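Side-chain contact in Na Glutathione S-transferase 2 (Necator americanus, PDB 2ON5), which probably catalyses the conjugation of glutathione to electrophilic compounds, as a dimeric glutathione S-transferase of a human hookworm: residues Asp44-Phe48 / Gly49-Val53. Numbering follows the deposited sequence.
Sequences DEMPF and GQIPV. With GSH (glutathione), chain V; EDO (1,2-ethanediol), chain U.
M46 and V53 cross at an angle, the thioether sulfur SD of M46 lying 3.8 Å from CG2 of V53. Bent at chi2 (-44°), the methionine lays both CG and SD against this methyl; CG also passes CG2 of I51 at 4.2 Å, and CB sits against the carbonyl oxygen of Q50. P47 meets the same valine methyl tip to tip, through its ring carbon CD, while its CB lies over the rim of one face of the F48 ring. CG2 of V53 is thus shared by the methionine and the proline.

The backbone brings these groups together with a type I beta turn, M46 to G49, closed by the bond from G49 N to M46 O (3.0 Å). G49, the last residue of the turn, has positive phi (61°), a conformation easy for a residue without a side chain. Within the fold of the loop, water 1 accepts from both F48 N and Q50 N, bridging the backbone across G49. The F48 ring leads away from the turn to meet F139 of the second subunit, their planes nearly parallel.

Beyond the turn the chain serves glutathione. Q50 NE2 donates to carboxylate oxygen O31 at 2.6 Å, and I51 N gives a straight bond (167°) to O2, while GSH N2 returns a weak bond to I51 O. The peptide before P52 is cis, the conserved cis-proline of the thioredoxin fold, here beside glutathione. The apolar packing and turn therefore probably help to hold one edge of the pocket, whose polar groups recognise the tripeptide backbone and its glycyl carboxylate.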
loop_
_atom_site.group_PDB
_atom_site.type_symbol
_atom_site.label_atom_id
_atom_site.label_comp_id
_atom_site.label_asym_id
_atom_site.label_seq_id
_atom_site.Cartn_x
_atom_site.Cartn_y
_atom_site.Cartn_z
ATOM N N ASP A 44 18.022 12.219 5.763
ATOM C CA ASP A 44 18.892 11.676 4.707
ATOM C C ASP A 44 19.451 10.280 4.999
ATOM O O ASP A 44 20.047 9.631 4.116
ATOM C CB ASP A 44 20.021 12.655 4.397
ATOM C CG ASP A 44 19.536 13.879 3.639
ATOM O OD1 ASP A 44 18.318 14.005 3.338
ATOM O OD2 ASP A 44 20.384 14.736 3.366
ATOM N N GLU A 45 19.289 9.833 6.237
ATOM C CA GLU A 45 19.685 8.471 6.639
ATOM C C GLU A 45 18.739 7.376 6.091
ATOM O O GLU A 45 19.110 6.195 6.052
ATOM C CB GLU A 45 19.702 8.359 8.170
ATOM C CG GLU A 45 20.669 9.287 8.877
ATOM C CD GLU A 45 20.501 9.218 10.373
ATOM O OE1 GLU A 45 19.944 8.208 10.849
ATOM O OE2 GLU A 45 20.884 10.172 11.071
ATOM N N MET A 46 17.531 7.784 5.712
ATOM C CA MET A 46 16.429 6.868 5.426
ATOM C C MET A 46 16.223 6.722 3.916
ATOM O O MET A 46 16.369 7.701 3.175
ATOM C CB MET A 46 15.133 7.371 6.083
ATOM C CG MET A 46 15.251 7.601 7.626
ATOM S SD MET A 46 16.123 6.284 8.515
ATOM C CE MET A 46 16.216 7.019 10.162
ATOM N N PRO A 47 15.878 5.501 3.468
ATOM C CA PRO A 47 15.754 5.163 2.030
ATOM C C PRO A 47 14.886 6.145 1.237
ATOM O O PRO A 47 15.231 6.490 0.108
ATOM C CB PRO A 47 15.092 3.774 2.061
ATOM C CG PRO A 47 15.642 3.161 3.298
ATOM C CD PRO A 47 15.593 4.325 4.314
ATOM N N PHE A 48 13.770 6.568 1.823
ATOM C CA PHE A 48 12.896 7.538 1.191
ATOM C C PHE A 48 12.727 8.819 1.987
ATOM O O PHE A 48 11.697 9.511 1.851
ATOM C CB PHE A 48 11.531 6.931 0.920
ATOM C CG PHE A 48 11.604 5.631 0.169
ATOM C CD1 PHE A 48 11.178 4.449 0.759
ATOM C CD2 PHE A 48 12.106 5.597 -1.135
ATOM C CE1 PHE A 48 11.251 3.218 0.040
ATOM C CE2 PHE A 48 12.179 4.388 -1.842
ATOM C CZ PHE A 48 11.754 3.198 -1.242
ATOM N N GLY A 49 13.722 9.121 2.815
ATOM C CA GLY A 49 13.703 10.347 3.634
ATOM C C GLY A 49 12.532 10.394 4.605
ATOM O O GLY A 49 12.146 11.477 5.075
ATOM N N GLN A 50 12.008 9.216 4.952
ATOM C CA GLN A 50 10.837 9.099 5.831
ATOM C C GLN A 50 10.964 7.958 6.836
ATOM O O GLN A 50 11.876 7.121 6.730
ATOM C CB GLN A 50 9.555 8.935 5.008
ATOM C CG GLN A 50 9.119 10.240 4.315
ATOM C CD GLN A 50 7.632 10.305 4.044
ATOM O OE1 GLN A 50 7.111 9.592 3.190
ATOM N NE2 GLN A 50 6.941 11.178 4.764
ATOM N N ILE A 51 10.055 7.967 7.814
ATOM C CA ILE A 51 9.928 6.925 8.848
ATOM C C ILE A 51 8.464 6.410 8.914
ATOM O O ILE A 51 7.546 7.162 8.567
ATOM C CB ILE A 51 10.432 7.442 10.240
ATOM C CG1 ILE A 51 9.880 8.857 10.566
ATOM C CG2 ILE A 51 11.971 7.440 10.290
ATOM C CD1 ILE A 51 10.366 9.394 11.892
ATOM N N PRO A 52 8.230 5.152 9.399
ATOM C CA PRO A 52 9.196 4.279 10.099
ATOM C C PRO A 52 10.215 3.587 9.187
ATOM O O PRO A 52 9.940 3.349 7.994
ATOM C CB PRO A 52 8.295 3.233 10.774
ATOM C CG PRO A 52 7.098 3.088 9.761
ATOM C CD PRO A 52 6.887 4.537 9.295
ATOM N N VAL A 53 11.373 3.243 9.751
ATOM C CA VAL A 53 12.343 2.395 9.051
ATOM C C VAL A 53 12.806 1.299 10.004
ATOM O O VAL A 53 13.140 1.584 11.177
ATOM C CB VAL A 53 13.574 3.198 8.543
ATOM C CG1 VAL A 53 14.686 2.267 7.958
ATOM C CG2 VAL A 53 13.136 4.206 7.511
HETATM N N1 GSH V . 3.625 5.187 2.983
HETATM C CA1 GSH V . 3.981 5.730 4.317
HETATM C C1 GSH V . 4.298 4.585 5.274
HETATM O O11 GSH V . 3.333 3.827 5.508
HETATM O O12 GSH V . 5.417 4.362 5.818
HETATM C CB1 GSH V . 5.027 6.847 4.256
HETATM C CG1 GSH V . 5.629 7.202 5.611
HETATM C CD1 GSH V . 5.384 8.640 6.055
HETATM O OE1 GSH V . 4.377 9.464 5.480
HETATM N N2 GSH V . 6.213 9.024 7.029
HETATM C CA2 GSH V . 6.012 10.064 8.028
HETATM C C2 GSH V . 7.242 10.938 8.110
HETATM O O2 GSH V . 8.529 10.460 7.760
HETATM C CB2 GSH V . 5.742 9.419 9.379
HETATM S SG2 GSH V . 4.004 9.399 9.916
HETATM N N3 GSH V . 7.059 12.202 8.490
HETATM C CA3 GSH V . 8.147 13.160 8.469
HETATM C C3 GSH V . 8.679 13.530 7.099
HETATM O O31 GSH V . 8.079 13.178 6.059
HETATM O O32 GSH V . 9.728 14.206 6.986
HETATM C C1 EDO U . 20.067 5.245 2.889
HETATM O O1 EDO U . 18.740 4.786 3.149
HETATM C C2 EDO U . 20.054 6.767 2.805
HETATM O O2 EDO U . 21.057 7.270 3.700
HETATM O O HOH W 1 12.304 6.247 4.231
HETATM O O HOH W 2 9.210 9.991 0.852
#